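Local coordinates for protein alternansucrase (Leuconostoc mesenteroides, PDB 6HVG) that belongs to glycoside hydrolase family 70, binds a calcium ion and joins a TIM-barrel core to repeats resembling choline-binding and cell-wall-binding modules, at residues Gly1200-Tyr1203 with Gln1204-Tyr1207; Leu597-Leu600 with Met601-Ser605; Ile1295-Ser1299 with Gly1300-Tyr1304; Leu1262-Trp1265 with Ala1266-Gln1269. All blocks are in the same frame, centred on the assembly; numbering follows the deposited sequence.

Interaction 1: Gly1200-Tyr1203 with Gln1204-Tyr1207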
ATOM      1  N   GLY A1200      21.131  -4.382 -22.141  1.00 57.05           N
ATOM      2  CA  GLY A1200      21.338  -4.874 -23.498  1.00 58.41           C
ATOM      3  C   GLY A1200      22.439  -5.915 -23.619  1.00 57.16           C
ATOM      4  O   GLY A1200      22.732  -6.376 -24.725  1.00 56.83           O
ATOM      5  N   VAL A1201      23.057  -6.271 -22.497  1.00 55.17           N
ATOM      6  CA  VAL A1201      24.178  -7.210 -22.493  1.00 57.59           C
ATOM      7  C   VAL A1201      23.980  -8.230 -21.349  1.00 55.28           C
ATOM      8  O   VAL A1201      24.923  -8.814 -20.834  1.00 52.46           O
ATOM      9  CB  VAL A1201      25.521  -6.423 -22.434  1.00 60.42           C
ATOM     10  CG1 VAL A1201      25.736  -5.785 -21.066  1.00 58.75           C
ATOM     11  CG2 VAL A1201      26.708  -7.299 -22.823  1.00 66.38           C
ATOM     12  N   ASP A1202      22.712  -8.456 -21.005  1.00 58.75           N
ATOM     13  CA  ASP A1202      22.285  -9.339 -19.911  1.00 56.07           C
ATOM     14  C   ASP A1202      21.669 -10.607 -20.518  1.00 54.05           C
ATOM     15  O   ASP A1202      21.780 -10.807 -21.728  1.00 55.38           O
ATOM     16  CB  ASP A1202      21.300  -8.593 -18.989  1.00 53.26           C
ATOM     17  CG  ASP A1202      19.999  -8.159 -19.698  1.00 54.07           C
ATOM     18  OD1 ASP A1202      19.897  -8.201 -20.953  1.00 48.79           O
ATOM     19  OD2 ASP A1202      19.064  -7.752 -18.972  1.00 53.03           O
ATOM     20  N   TYR A1203      21.050 -11.467 -19.708  1.00 52.19           N
ATOM     21  CA  TYR A1203      20.439 -12.696 -20.237  1.00 53.28           C
ATOM     22  C   TYR A1203      19.132 -12.436 -21.006  1.00 54.66           C
ATOM     23  O   TYR A1203      18.737 -13.239 -21.847  1.00 57.00           O
ATOM     24  CB  TYR A1203      20.271 -13.764 -19.146  1.00 53.56           C
ATOM     25  CG  TYR A1203      21.608 -14.360 -18.739  1.00 54.38           C
ATOM     26  CD1 TYR A1203      22.335 -13.844 -17.666  1.00 52.82           C
ATOM     27  CD2 TYR A1203      22.168 -15.407 -19.464  1.00 55.25           C
ATOM     28  CE1 TYR A1203      23.571 -14.355 -17.332  1.00 54.62           C
ATOM     29  CE2 TYR A1203      23.411 -15.926 -19.136  1.00 56.32           C
ATOM     30  CZ  TYR A1203      24.109 -15.394 -18.077  1.00 56.45           C
ATOM     31  OH  TYR A1203      25.335 -15.909 -17.739  1.00 55.99           O
ATOM     32  N   GLN A1204      18.492 -11.294 -20.766  1.00 54.95           N
ATOM     33  CA  GLN A1204      17.379 -10.836 -21.611  1.00 52.06           C
ATOM     34  C   GLN A1204      17.829 -10.579 -23.049  1.00 50.15           C
ATOM     35  O   GLN A1204      17.044 -10.738 -23.985  1.00 47.30           O
ATOM     36  CB  GLN A1204      16.776  -9.564 -21.027  1.00 54.12           C
ATOM     37  CG  GLN A1204      15.651  -8.950 -21.844  1.00 56.51           C
ATOM     38  CD  GLN A1204      14.359  -9.737 -21.739  1.00 57.60           C
ATOM     39  OE1 GLN A1204      13.822  -9.922 -20.640  1.00 56.97           O
ATOM     40  NE2 GLN A1204      13.829 -10.177 -22.890  1.00 56.04           N
ATOM     41  N   ALA A1205      19.076 -10.146 -23.223  1.00 50.46           N
ATOM     42  CA  ALA A1205      19.634  -9.941 -24.557  1.00 51.83           C
ATOM     43  C   ALA A1205      20.005 -11.258 -25.209  1.00 53.42           C
ATOM     44  O   ALA A1205      19.791 -11.440 -26.401  1.00 56.62           O
ATOM     45  CB  ALA A1205      20.835  -9.013 -24.489  1.00 53.95           C
ATOM     46  N   LYS A1206      20.564 -12.182 -24.434  1.00 54.28           N
ATOM     47  CA  LYS A1206      20.917 -13.500 -24.965  1.00 56.44           C
ATOM     48  C   LYS A1206      19.684 -14.263 -25.430  1.00 55.37           C
ATOM     49  O   LYS A1206      19.588 -14.631 -26.588  1.00 56.99           O
ATOM     50  CB  LYS A1206      21.660 -14.334 -23.922  1.00 57.44           C
ATOM     51  CG  LYS A1206      22.336 -15.547 -24.525  1.00 60.70           C
ATOM     52  CD  LYS A1206      22.865 -16.466 -23.445  1.00 63.36           C
ATOM     53  CE  LYS A1206      23.545 -17.685 -24.037  1.00 64.04           C
ATOM     54  NZ  LYS A1206      24.382 -18.301 -22.979  1.00 65.08           N
ATOM     55  N   TYR A1207      18.730 -14.455 -24.522  1.00 53.16           N
ATOM     56  CA  TYR A1207      17.584 -15.329 -24.755  1.00 53.60           C
ATOM     57  C   TYR A1207      16.293 -14.645 -25.257  1.00 51.20           C
ATOM     58  O   TYR A1207      15.354 -15.319 -25.642  1.00 47.53           O
ATOM     59  CB  TYR A1207      17.268 -16.132 -23.475  1.00 56.22           C
ATOM     60  CG  TYR A1207      18.303 -17.180 -23.104  1.00 56.85           C
ATOM     61  CD1 TYR A1207      18.710 -18.148 -24.020  1.00 57.85           C
ATOM     62  CD2 TYR A1207      18.860 -17.214 -21.839  1.00 56.68           C
ATOM     63  CE1 TYR A1207      19.657 -19.103 -23.682  1.00 58.26           C
ATOM     64  CE2 TYR A1207      19.797 -18.175 -21.490  1.00 58.50           C
ATOM     65  CZ  TYR A1207      20.192 -19.114 -22.412  1.00 58.37           C
ATOM     66  OH  TYR A1207      21.105 -20.067 -22.053  1.00 59.89           O
TER
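G1200 lays its carbonyl oxygen against the methyl of A1205, O to CB 3.3 Å, as the chain bends into the first turn of a short helix. The bend has G1200 at a positive phi of 78°, a region that a residue without a side chain enters easily. D1202 then fills the N-cap position. Its CG stands between its own N and carbonyl carbon (chi1 62°), swinging the carboxylate back over the helix start, and OD1 accepts from A1205 N at 3.1 Å. That N-H arrives from above the carboxylate plane, and the bond is also bent. Aspartate suits this place because its short acceptor ties up a first-turn N-H and its negative charge is probably favourable at the positive end of the helix dipole. The D1202 carbonyl O also receives K1206 N at 3.3 Å. Y1203 O bonds Y1207 N at 2.9 Å, almost straight at 172°. The Y1203 ring lies alongside the K1206 side chain and the Y1207 ring, CD2 4.2 Å from both K1206 CD and Y1207 CE2, and K1206 CD lies over one face of the Y1207 ring, toward its rim. The helix follows the edge strand 1190-1197. Q1204 faces inward to I1240 and E592, the ring of Y1203 stacks with F1120, and Y1207 rests on I606 and T607 of helix 603-608.

Interaction 2: Leu597-Leu600 with Met601-Ser605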
ATOM      1  N   LEU A 597       7.972 -17.737 -21.275  1.00 45.31           N
ATOM      2  CA  LEU A 597       7.212 -18.904 -20.814  1.00 42.63           C
ATOM      3  C   LEU A 597       7.773 -20.185 -21.376  1.00 42.21           C
ATOM      4  O   LEU A 597       7.875 -21.170 -20.669  1.00 46.56           O
ATOM      5  CB  LEU A 597       5.753 -18.786 -21.207  1.00 41.45           C
ATOM      6  CG  LEU A 597       4.851 -19.953 -20.841  1.00 41.84           C
ATOM      7  CD1 LEU A 597       4.821 -20.183 -19.333  1.00 40.99           C
ATOM      8  CD2 LEU A 597       3.462 -19.688 -21.391  1.00 43.21           C
ATOM      9  N   HIS A 598       8.131 -20.184 -22.647  1.00 44.75           N
ATOM     10  CA  HIS A 598       8.758 -21.352 -23.255  1.00 46.95           C
ATOM     11  C   HIS A 598      10.061 -21.622 -22.551  1.00 48.10           C
ATOM     12  O   HIS A 598      10.354 -22.765 -22.202  1.00 56.09           O
ATOM     13  CB  HIS A 598       9.008 -21.110 -24.731  1.00 48.41           C
ATOM     14  CG  HIS A 598       9.667 -22.253 -25.432  1.00 48.58           C
ATOM     15  ND1 HIS A 598       8.954 -23.298 -25.985  1.00 49.05           N
ATOM     16  CD2 HIS A 598      10.967 -22.484 -25.723  1.00 48.98           C
ATOM     17  CE1 HIS A 598       9.792 -24.135 -26.568  1.00 49.67           C
ATOM     18  NE2 HIS A 598      11.018 -23.662 -26.426  1.00 50.93           N
ATOM     19  N   TYR A 599      10.835 -20.564 -22.325  1.00 45.84           N
ATOM     20  CA  TYR A 599      12.143 -20.676 -21.683  1.00 46.65           C
ATOM     21  C   TYR A 599      12.049 -21.340 -20.311  1.00 48.68           C
ATOM     22  O   TYR A 599      12.907 -22.152 -19.960  1.00 48.01           O
ATOM     23  CB  TYR A 599      12.781 -19.303 -21.575  1.00 43.90           C
ATOM     24  CG  TYR A 599      14.043 -19.205 -20.759  1.00 42.27           C
ATOM     25  CD1 TYR A 599      15.271 -19.465 -21.319  1.00 44.43           C
ATOM     26  CD2 TYR A 599      14.008 -18.792 -19.440  1.00 43.43           C
ATOM     27  CE1 TYR A 599      16.439 -19.312 -20.590  1.00 45.96           C
ATOM     28  CE2 TYR A 599      15.165 -18.632 -18.703  1.00 42.75           C
ATOM     29  CZ  TYR A 599      16.374 -18.890 -19.283  1.00 44.71           C
ATOM     30  OH  TYR A 599      17.543 -18.752 -18.560  1.00 48.12           O
ATOM     31  N   LEU A 600      11.005 -21.026 -19.554  1.00 49.91           N
ATOM     32  CA  LEU A 600      10.836 -21.623 -18.226  1.00 51.22           C
ATOM     33  C   LEU A 600      10.405 -23.083 -18.322  1.00 52.50           C
ATOM     34  O   LEU A 600      10.928 -23.929 -17.597  1.00 52.43           O
ATOM     35  CB  LEU A 600       9.838 -20.820 -17.382  1.00 50.73           C
ATOM     36  CG  LEU A 600      10.275 -19.392 -17.037  1.00 53.86           C
ATOM     37  CD1 LEU A 600       9.101 -18.550 -16.597  1.00 49.95           C
ATOM     38  CD2 LEU A 600      11.372 -19.356 -15.975  1.00 55.34           C
ATOM     39  N   MET A 601       9.471 -23.384 -19.225  1.00 53.94           N
ATOM     40  CA  MET A 601       8.969 -24.756 -19.393  1.00 55.29           C
ATOM     41  C   MET A 601       9.973 -25.668 -20.091  1.00 53.89           C
ATOM     42  O   MET A 601       9.808 -26.880 -20.078  1.00 56.46           O
ATOM     43  CB  MET A 601       7.659 -24.770 -20.177  1.00 55.71           C
ATOM     44  CG  MET A 601       6.503 -24.011 -19.541  1.00 54.08           C
ATOM     45  SD  MET A 601       5.998 -24.665 -17.944  1.00 54.32           S
ATOM     46  CE  MET A 601       6.896 -23.509 -16.912  1.00 61.75           C
ATOM     47  N   ASN A 602      11.006 -25.087 -20.691  1.00 54.43           N
ATOM     48  CA  ASN A 602      12.139 -25.854 -21.206  1.00 54.43           C
ATOM     49  C   ASN A 602      13.462 -25.425 -20.575  1.00 52.09           C
ATOM     50  O   ASN A 602      14.498 -25.473 -21.239  1.00 52.41           O
ATOM     51  CB  ASN A 602      12.196 -25.695 -22.730  1.00 54.20           C
ATOM     52  CG  ASN A 602      10.988 -26.291 -23.411  1.00 53.97           C
ATOM     53  OD1 ASN A 602      10.979 -27.475 -23.768  1.00 56.27           O
ATOM     54  ND2 ASN A 602       9.948 -25.484 -23.569  1.00 52.78           N
ATOM     55  N   PHE A 603      13.426 -24.965 -19.322  1.00 48.60           N
ATOM     56  CA  PHE A 603      14.621 -24.376 -18.724  1.00 48.19           C
ATOM     57  C   PHE A 603      15.775 -25.333 -18.784  1.00 47.81           C
ATOM     58  O   PHE A 603      16.855 -24.979 -19.250  1.00 51.15           O
ATOM     59  CB  PHE A 603      14.382 -23.925 -17.291  1.00 49.06           C
ATOM     60  CG  PHE A 603      15.575 -23.259 -16.660  1.00 50.69           C
ATOM     61  CD1 PHE A 603      16.046 -22.060 -17.158  1.00 53.38           C
ATOM     62  CD2 PHE A 603      16.218 -23.818 -15.564  1.00 50.97           C
ATOM     63  CE1 PHE A 603      17.154 -21.439 -16.581  1.00 55.36           C
ATOM     64  CE2 PHE A 603      17.316 -23.200 -14.985  1.00 51.87           C
ATOM     65  CZ  PHE A 603      17.788 -22.010 -15.493  1.00 52.81           C
ATOM     66  N   GLY A 604      15.535 -26.563 -18.355  1.00 47.87           N
ATOM     67  CA  GLY A 604      16.563 -27.609 -18.329  1.00 48.50           C
ATOM     68  C   GLY A 604      17.144 -27.995 -19.682  1.00 48.67           C
ATOM     69  O   GLY A 604      18.347 -28.160 -19.810  1.00 47.85           O
ATOM     70  N   SER A 605      16.283 -28.147 -20.687  1.00 51.85           N
ATOM     71  CA  SER A 605      16.708 -28.485 -22.046  1.00 54.54           C
ATOM     72  C   SER A 605      17.641 -27.426 -22.633  1.00 56.47           C
ATOM     73  O   SER A 605      18.655 -27.754 -23.249  1.00 61.45           O
ATOM     74  CB  SER A 605      15.497 -28.645 -22.965  1.00 55.11           C
ATOM     75  OG  SER A 605      14.571 -29.590 -22.458  1.00 56.21           O
TER
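H598 O is gripped by two donors of N602, the backbone N at 2.8 Å and the side-chain ND2 at 3.1 Å. The amide bond is nearly straight, at 165°, with the acceptor close to the amide plane. N602 CG sits beside its own N (chi1 -65°), and this folds the amide back over the helix end. The same ND2 rests over the centre of the H598 ring, 3.3 Å above its plane, the amide moderately inclined to the ring; Y637 OH holds H598 ND1. Asparagine suits the spot because its amide adds a second donor to a last-turn carbonyl that the backbone already bonds. One residue earlier M601 N bonds L597 O at 3.1 Å, while F603 N makes a weak bond to L600 O. Outward, F603 turns its ring edge to the face of Y599 in an offset edge-to-face pair, centroids 5.5 Å apart and planes at 75°. M601, bent twice, curls its CE back to within 4.0 Å of L600 CB. L597 and M601 lie on I618, and with L600 also on strand 1151-1156. This is the break between helices 587-601 and 603-608, its apolar side laid against parallel strands as in a TIM barrel.

Interaction 3: Ile1295-Ser1299 with Gly1300-Tyr1304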
ATOM      1  N   ILE A1295       8.090  44.665 -19.614  1.00 42.42           N
ATOM      2  CA  ILE A1295       8.207  45.943 -20.303  1.00 41.16           C
ATOM      3  C   ILE A1295       6.838  46.359 -20.813  1.00 41.39           C
ATOM      4  O   ILE A1295       6.172  45.594 -21.461  1.00 43.73           O
ATOM      5  CB  ILE A1295       9.202  45.865 -21.469  1.00 39.68           C
ATOM      6  CG1 ILE A1295       9.471  47.285 -22.014  1.00 39.67           C
ATOM      7  CG2 ILE A1295       8.731  44.860 -22.524  1.00 39.30           C
ATOM      8  CD1 ILE A1295      10.537  47.353 -23.088  1.00 39.84           C
ATOM      9  N   SER A1296       6.434  47.583 -20.524  1.00 42.71           N
ATOM     10  CA  SER A1296       5.181  48.136 -21.023  1.00 41.67           C
ATOM     11  C   SER A1296       5.382  48.707 -22.406  1.00 44.29           C
ATOM     12  O   SER A1296       6.465  49.184 -22.754  1.00 43.88           O
ATOM     13  CB  SER A1296       4.683  49.270 -20.117  1.00 42.76           C
ATOM     14  OG  SER A1296       3.826  48.807 -19.092  1.00 42.88           O
ATOM     15  N   ASP A1297       4.308  48.677 -23.192  1.00 47.15           N
ATOM     16  CA  ASP A1297       4.212  49.460 -24.434  1.00 46.92           C
ATOM     17  C   ASP A1297       2.779  50.045 -24.586  1.00 47.90           C
ATOM     18  O   ASP A1297       1.938  49.897 -23.695  1.00 48.09           O
ATOM     19  CB  ASP A1297       4.715  48.650 -25.636  1.00 44.10           C
ATOM     20  CG  ASP A1297       3.727  47.592 -26.118  1.00 46.03           C
ATOM     21  OD1 ASP A1297       2.505  47.691 -25.831  1.00 47.79           O
ATOM     22  OD2 ASP A1297       4.160  46.642 -26.834  1.00 42.18           O
ATOM     23  N   ALA A1298       2.520  50.733 -25.679  1.00 48.49           N
ATOM     24  CA  ALA A1298       1.246  51.391 -25.849  1.00 48.26           C
ATOM     25  C   ALA A1298       0.097  50.402 -25.791  1.00 47.10           C
ATOM     26  O   ALA A1298      -0.962  50.727 -25.264  1.00 43.36           O
ATOM     27  CB  ALA A1298       1.228  52.160 -27.156  1.00 50.15           C
ATOM     28  N   SER A1299       0.309  49.205 -26.319  1.00 48.37           N
ATOM     29  CA  SER A1299      -0.728  48.157 -26.293  1.00 52.85           C
ATOM     30  C   SER A1299      -0.903  47.468 -24.927  1.00 53.93           C
ATOM     31  O   SER A1299      -2.028  47.181 -24.531  1.00 59.07           O
ATOM     32  CB  SER A1299      -0.443  47.111 -27.375  1.00 53.97           C
ATOM     33  OG  SER A1299      -0.495  47.719 -28.661  1.00 55.14           O
ATOM     34  N   GLY A1300       0.190  47.206 -24.215  1.00 51.33           N
ATOM     35  CA  GLY A1300       0.096  46.521 -22.942  1.00 47.28           C
ATOM     36  C   GLY A1300       1.434  46.086 -22.376  1.00 47.08           C
ATOM     37  O   GLY A1300       2.483  46.556 -22.817  1.00 49.52           O
ATOM     38  N   VAL A1301       1.413  45.164 -21.413  1.00 43.22           N
ATOM     39  CA  VAL A1301       2.641  44.696 -20.760  1.00 39.72           C
ATOM     40  C   VAL A1301       3.124  43.377 -21.338  1.00 38.19           C
ATOM     41  O   VAL A1301       2.332  42.489 -21.612  1.00 42.36           O
ATOM     42  CB  VAL A1301       2.438  44.552 -19.263  1.00 38.17           C
ATOM     43  CG1 VAL A1301       3.750  44.282 -18.561  1.00 39.60           C
ATOM     44  CG2 VAL A1301       1.819  45.816 -18.704  1.00 39.06           C
ATOM     45  N   LYS A1302       4.422  43.283 -21.565  1.00 37.73           N
ATOM     46  CA  LYS A1302       5.060  42.077 -22.076  1.00 39.80           C
ATOM     47  C   LYS A1302       6.040  41.561 -21.032  1.00 40.44           C
ATOM     48  O   LYS A1302       6.444  42.314 -20.139  1.00 39.92           O
ATOM     49  CB  LYS A1302       5.805  42.395 -23.367  1.00 41.93           C
ATOM     50  CG  LYS A1302       4.903  42.958 -24.459  1.00 45.25           C
ATOM     51  CD  LYS A1302       5.612  43.131 -25.784  1.00 46.91           C
ATOM     52  CE  LYS A1302       6.675  44.213 -25.702  1.00 49.52           C
ATOM     53  NZ  LYS A1302       7.345  44.261 -27.016  1.00 54.15           N
ATOM     54  N   TYR A1303       6.442  40.298 -21.151  1.00 38.86           N
ATOM     55  CA  TYR A1303       7.449  39.737 -20.252  1.00 39.78           C
ATOM     56  C   TYR A1303       8.425  38.862 -20.997  1.00 39.21           C
ATOM     57  O   TYR A1303       8.031  38.148 -21.902  1.00 40.47           O
ATOM     58  CB  TYR A1303       6.798  38.922 -19.136  1.00 41.02           C
ATOM     59  CG  TYR A1303       7.801  38.185 -18.273  1.00 39.82           C
ATOM     60  CD1 TYR A1303       8.431  38.807 -17.205  1.00 41.10           C
ATOM     61  CD2 TYR A1303       8.115  36.869 -18.531  1.00 38.31           C
ATOM     62  CE1 TYR A1303       9.373  38.130 -16.438  1.00 41.25           C
ATOM     63  CE2 TYR A1303       9.025  36.188 -17.768  1.00 37.53           C
ATOM     64  CZ  TYR A1303       9.655  36.807 -16.730  1.00 38.67           C
ATOM     65  OH  TYR A1303      10.534  36.081 -15.966  1.00 37.14           O
ATOM     66  N   TYR A1304       9.698  38.944 -20.627  1.00 39.52           N
ATOM     67  CA  TYR A1304      10.728  38.115 -21.219  1.00 41.25           C
ATOM     68  C   TYR A1304      11.390  37.279 -20.116  1.00 43.75           C
ATOM     69  O   TYR A1304      11.777  37.811 -19.073  1.00 44.52           O
ATOM     70  CB  TYR A1304      11.768  38.991 -21.930  1.00 43.00           C
ATOM     71  CG  TYR A1304      11.288  39.544 -23.235  1.00 43.03           C
ATOM     72  CD1 TYR A1304      10.427  40.645 -23.290  1.00 44.12           C
ATOM     73  CD2 TYR A1304      11.695  38.978 -24.427  1.00 43.72           C
ATOM     74  CE1 TYR A1304       9.981  41.147 -24.504  1.00 45.45           C
ATOM     75  CE2 TYR A1304      11.263  39.477 -25.641  1.00 45.36           C
ATOM     76  CZ  TYR A1304      10.415  40.548 -25.675  1.00 45.53           C
ATOM     77  OH  TYR A1304      10.004  40.978 -26.901  1.00 46.37           O
TER
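D1297 reaches forward across the turn to G1300 because its CG lies between its own N and carbonyl carbon (chi1 76°). OD1 there accepts from G1300 N at 2.9 Å, met nearly end-on, and takes a weak bond from S1299 N in the manner of an Asx turn. K1302 bends at chi3 (-67°), which carries CE to 3.8 Å from CG2 of I1295 and leaves NZ 4.0 Å from D1297 OD2, a long salt bridge; the hydroxyl of Y1331 is the stronger partner of that oxygen. Backbone pairing frames these groups. I1295 and K1302 form an antiparallel hydrogen-bonded pair, with K1302 N to I1295 O at 2.9 Å, and D1297 N to G1300 O follows at 2.8 Å. S1296 and V1301 make the non-hydrogen-bonded pair between them, OG of the serine 3.6 Å from CG2 of the valine. G1300 is very extended (phi 170°), a backbone conformation open to glycine. Isoleucine and the lysine methylenes suit one another as they lie side by side on one face. The result is a beta hairpin of strands 1294-1296 and 1301-1304, whose V1301 bonds M1332 through its backbone and whose I1295 side chain leans on the loop residue L382.

Interaction 4: Leu1262-Trp1265 with Ala1266-Gln1269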
ATOM      1  N   LEU A1262      14.367  20.394 -18.275  1.00 50.07           N
ATOM      2  CA  LEU A1262      14.361  21.856 -18.264  1.00 46.71           C
ATOM      3  C   LEU A1262      13.584  22.490 -19.398  1.00 46.67           C
ATOM      4  O   LEU A1262      13.605  22.025 -20.530  1.00 48.30           O
ATOM      5  CB  LEU A1262      15.781  22.385 -18.268  1.00 46.65           C
ATOM      6  CG  LEU A1262      16.589  21.983 -17.037  1.00 46.56           C
ATOM      7  CD1 LEU A1262      18.055  22.354 -17.175  1.00 48.55           C
ATOM      8  CD2 LEU A1262      15.988  22.636 -15.816  1.00 45.89           C
ATOM      9  N   LYS A1263      12.923  23.588 -19.048  1.00 47.87           N
ATOM     10  CA  LYS A1263      11.872  24.192 -19.842  1.00 48.27           C
ATOM     11  C   LYS A1263      11.938  25.703 -19.700  1.00 46.50           C
ATOM     12  O   LYS A1263      12.382  26.208 -18.675  1.00 50.58           O
ATOM     13  CB  LYS A1263      10.556  23.649 -19.302  1.00 51.57           C
ATOM     14  CG  LYS A1263       9.260  24.006 -20.012  1.00 53.71           C
ATOM     15  CD  LYS A1263       8.124  23.988 -18.998  1.00 54.17           C
ATOM     16  CE  LYS A1263       6.722  23.934 -19.570  1.00 54.00           C
ATOM     17  NZ  LYS A1263       5.732  24.179 -18.481  1.00 53.84           N
ATOM     18  N   ASP A1264      11.538  26.412 -20.748  1.00 43.26           N
ATOM     19  CA  ASP A1264      11.418  27.853 -20.719  1.00 41.44           C
ATOM     20  C   ASP A1264       9.982  28.205 -20.378  1.00 39.84           C
ATOM     21  O   ASP A1264       9.064  27.725 -21.049  1.00 36.67           O
ATOM     22  CB  ASP A1264      11.764  28.420 -22.083  1.00 43.11           C
ATOM     23  CG  ASP A1264      11.371  29.866 -22.217  1.00 46.70           C
ATOM     24  OD1 ASP A1264      11.850  30.689 -21.411  1.00 48.53           O
ATOM     25  OD2 ASP A1264      10.564  30.180 -23.107  1.00 51.05           O
ATOM     26  N   TRP A1265       9.774  29.020 -19.338  1.00 38.89           N
ATOM     27  CA  TRP A1265       8.416  29.264 -18.865  1.00 39.57           C
ATOM     28  C   TRP A1265       7.622  30.045 -19.862  1.00 39.35           C
ATOM     29  O   TRP A1265       6.399  29.911 -19.936  1.00 40.44           O
ATOM     30  CB  TRP A1265       8.383  29.985 -17.522  1.00 43.24           C
ATOM     31  CG  TRP A1265       9.090  29.267 -16.415  1.00 46.74           C
ATOM     32  CD1 TRP A1265      10.122  29.742 -15.671  1.00 51.19           C
ATOM     33  CD2 TRP A1265       8.820  27.966 -15.928  1.00 47.94           C
ATOM     34  NE1 TRP A1265      10.524  28.817 -14.750  1.00 50.66           N
ATOM     35  CE2 TRP A1265       9.745  27.707 -14.891  1.00 50.72           C
ATOM     36  CE3 TRP A1265       7.879  26.996 -16.244  1.00 50.09           C
ATOM     37  CZ2 TRP A1265       9.762  26.511 -14.174  1.00 52.21           C
ATOM     38  CZ3 TRP A1265       7.896  25.793 -15.523  1.00 54.01           C
ATOM     39  CH2 TRP A1265       8.836  25.571 -14.498  1.00 52.44           C
ATOM     40  N   ALA A1266       8.306  30.878 -20.629  1.00 41.33           N
ATOM     41  CA  ALA A1266       7.659  31.851 -21.498  1.00 41.18           C
ATOM     42  C   ALA A1266       6.961  31.234 -22.698  1.00 41.79           C
ATOM     43  O   ALA A1266       5.822  31.576 -23.013  1.00 39.71           O
ATOM     44  CB  ALA A1266       8.688  32.840 -21.964  1.00 40.69           C
ATOM     45  N   THR A1267       7.669  30.328 -23.368  1.00 42.97           N
ATOM     46  CA  THR A1267       7.161  29.638 -24.541  1.00 43.19           C
ATOM     47  C   THR A1267       6.675  28.231 -24.242  1.00 44.20           C
ATOM     48  O   THR A1267       5.983  27.644 -25.057  1.00 46.96           O
ATOM     49  CB  THR A1267       8.267  29.511 -25.564  1.00 44.67           C
ATOM     50  OG1 THR A1267       9.392  28.879 -24.959  1.00 46.91           O
ATOM     51  CG2 THR A1267       8.687  30.870 -26.050  1.00 44.35           C
ATOM     52  N   ASN A1268       7.011  27.721 -23.055  1.00 48.46           N
ATOM     53  CA  ASN A1268       6.733  26.347 -22.619  1.00 47.06           C
ATOM     54  C   ASN A1268       7.403  25.266 -23.465  1.00 49.60           C
ATOM     55  O   ASN A1268       7.038  24.123 -23.376  1.00 52.42           O
ATOM     56  CB  ASN A1268       5.245  26.112 -22.497  1.00 46.23           C
ATOM     57  CG  ASN A1268       4.611  26.989 -21.429  1.00 50.93           C
ATOM     58  OD1 ASN A1268       4.918  26.868 -20.236  1.00 50.59           O
ATOM     59  ND2 ASN A1268       3.682  27.844 -21.848  1.00 55.14           N
ATOM     60  N   GLN A1269       8.425  25.634 -24.232  1.00 51.26           N
ATOM     61  CA  GLN A1269       9.197  24.694 -25.015  1.00 50.15           C
ATOM     62  C   GLN A1269      10.357  24.173 -24.181  1.00 48.37           C
ATOM     63  O   GLN A1269      10.942  24.914 -23.391  1.00 45.26           O
ATOM     64  CB  GLN A1269       9.720  25.381 -26.278  1.00 55.60           C
ATOM     65  CG  GLN A1269      10.428  24.451 -27.248  1.00 57.10           C
ATOM     66  CD  GLN A1269      10.901  25.169 -28.482  1.00 55.12           C
ATOM     67  OE1 GLN A1269      10.708  26.369 -28.623  1.00 54.62           O
ATOM     68  NE2 GLN A1269      11.545  24.436 -29.378  1.00 54.73           N
TER
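D1264 lays its carboxylate across T1267 at about a right angle, and OD2 takes both donors of that residue. T1267 OG1 gives its proton to the anti lone pair of OD2, 2.5 Å away, whereas T1267 N, at 2.9 Å, approaches OD2 from above the carboxylate plane. With CG opposite its own N (chi1 167°), the aspartate has the reach for this, and its other oxygen, OD1, binds S1305 OG. Threonine suits the place by offering a hydroxyl beside its own N-H. The stretch is an irregular loop between strands 1248-1252 and 1291-1292, within the glycosyl hydrolase family 70 sequence, and it makes a single tight turn in which D1264 O receives a weak bond from N1268 N. N1268 takes up a left-handed backbone conformation (phi 62°), which asparagine tolerates better than most residues and which turns the chain back. The reversal lets D1264 N meet Q1269 O at 3.1 Å, almost perfectly in line at 177°. Alongside, K1263 stretches out fully and its NZ makes a weak bond to N1268 OD1 at 3.3 Å, CE passing 3.9 Å from N1268 CB. W1265 NE1 bonds D446, and its carbonyl O is held by T1314 OG1.

How the interactions relate
From the N terminus the order is interaction 2, interaction 1, interaction 4, interaction 3. Each closes a turn within a continuous stretch, so they stand in series and none nests in or crosses another. Some 600 residues separate interactions 2 and 1, yet they touch: Y1207 CD2 lies 3.4 Å from Y599 CE1, joining the helix after strand 1190-1197 to the helix break at N602 on the barrel. Interactions 4 and 3 are neighbours in chain and space, with centres about 19 Å apart and nearest atoms about 5 Å apart, where the chain passes toward the C-terminal repeats. The two pairs are well separated, interactions 1 and 4 having centres about 39 Å apart.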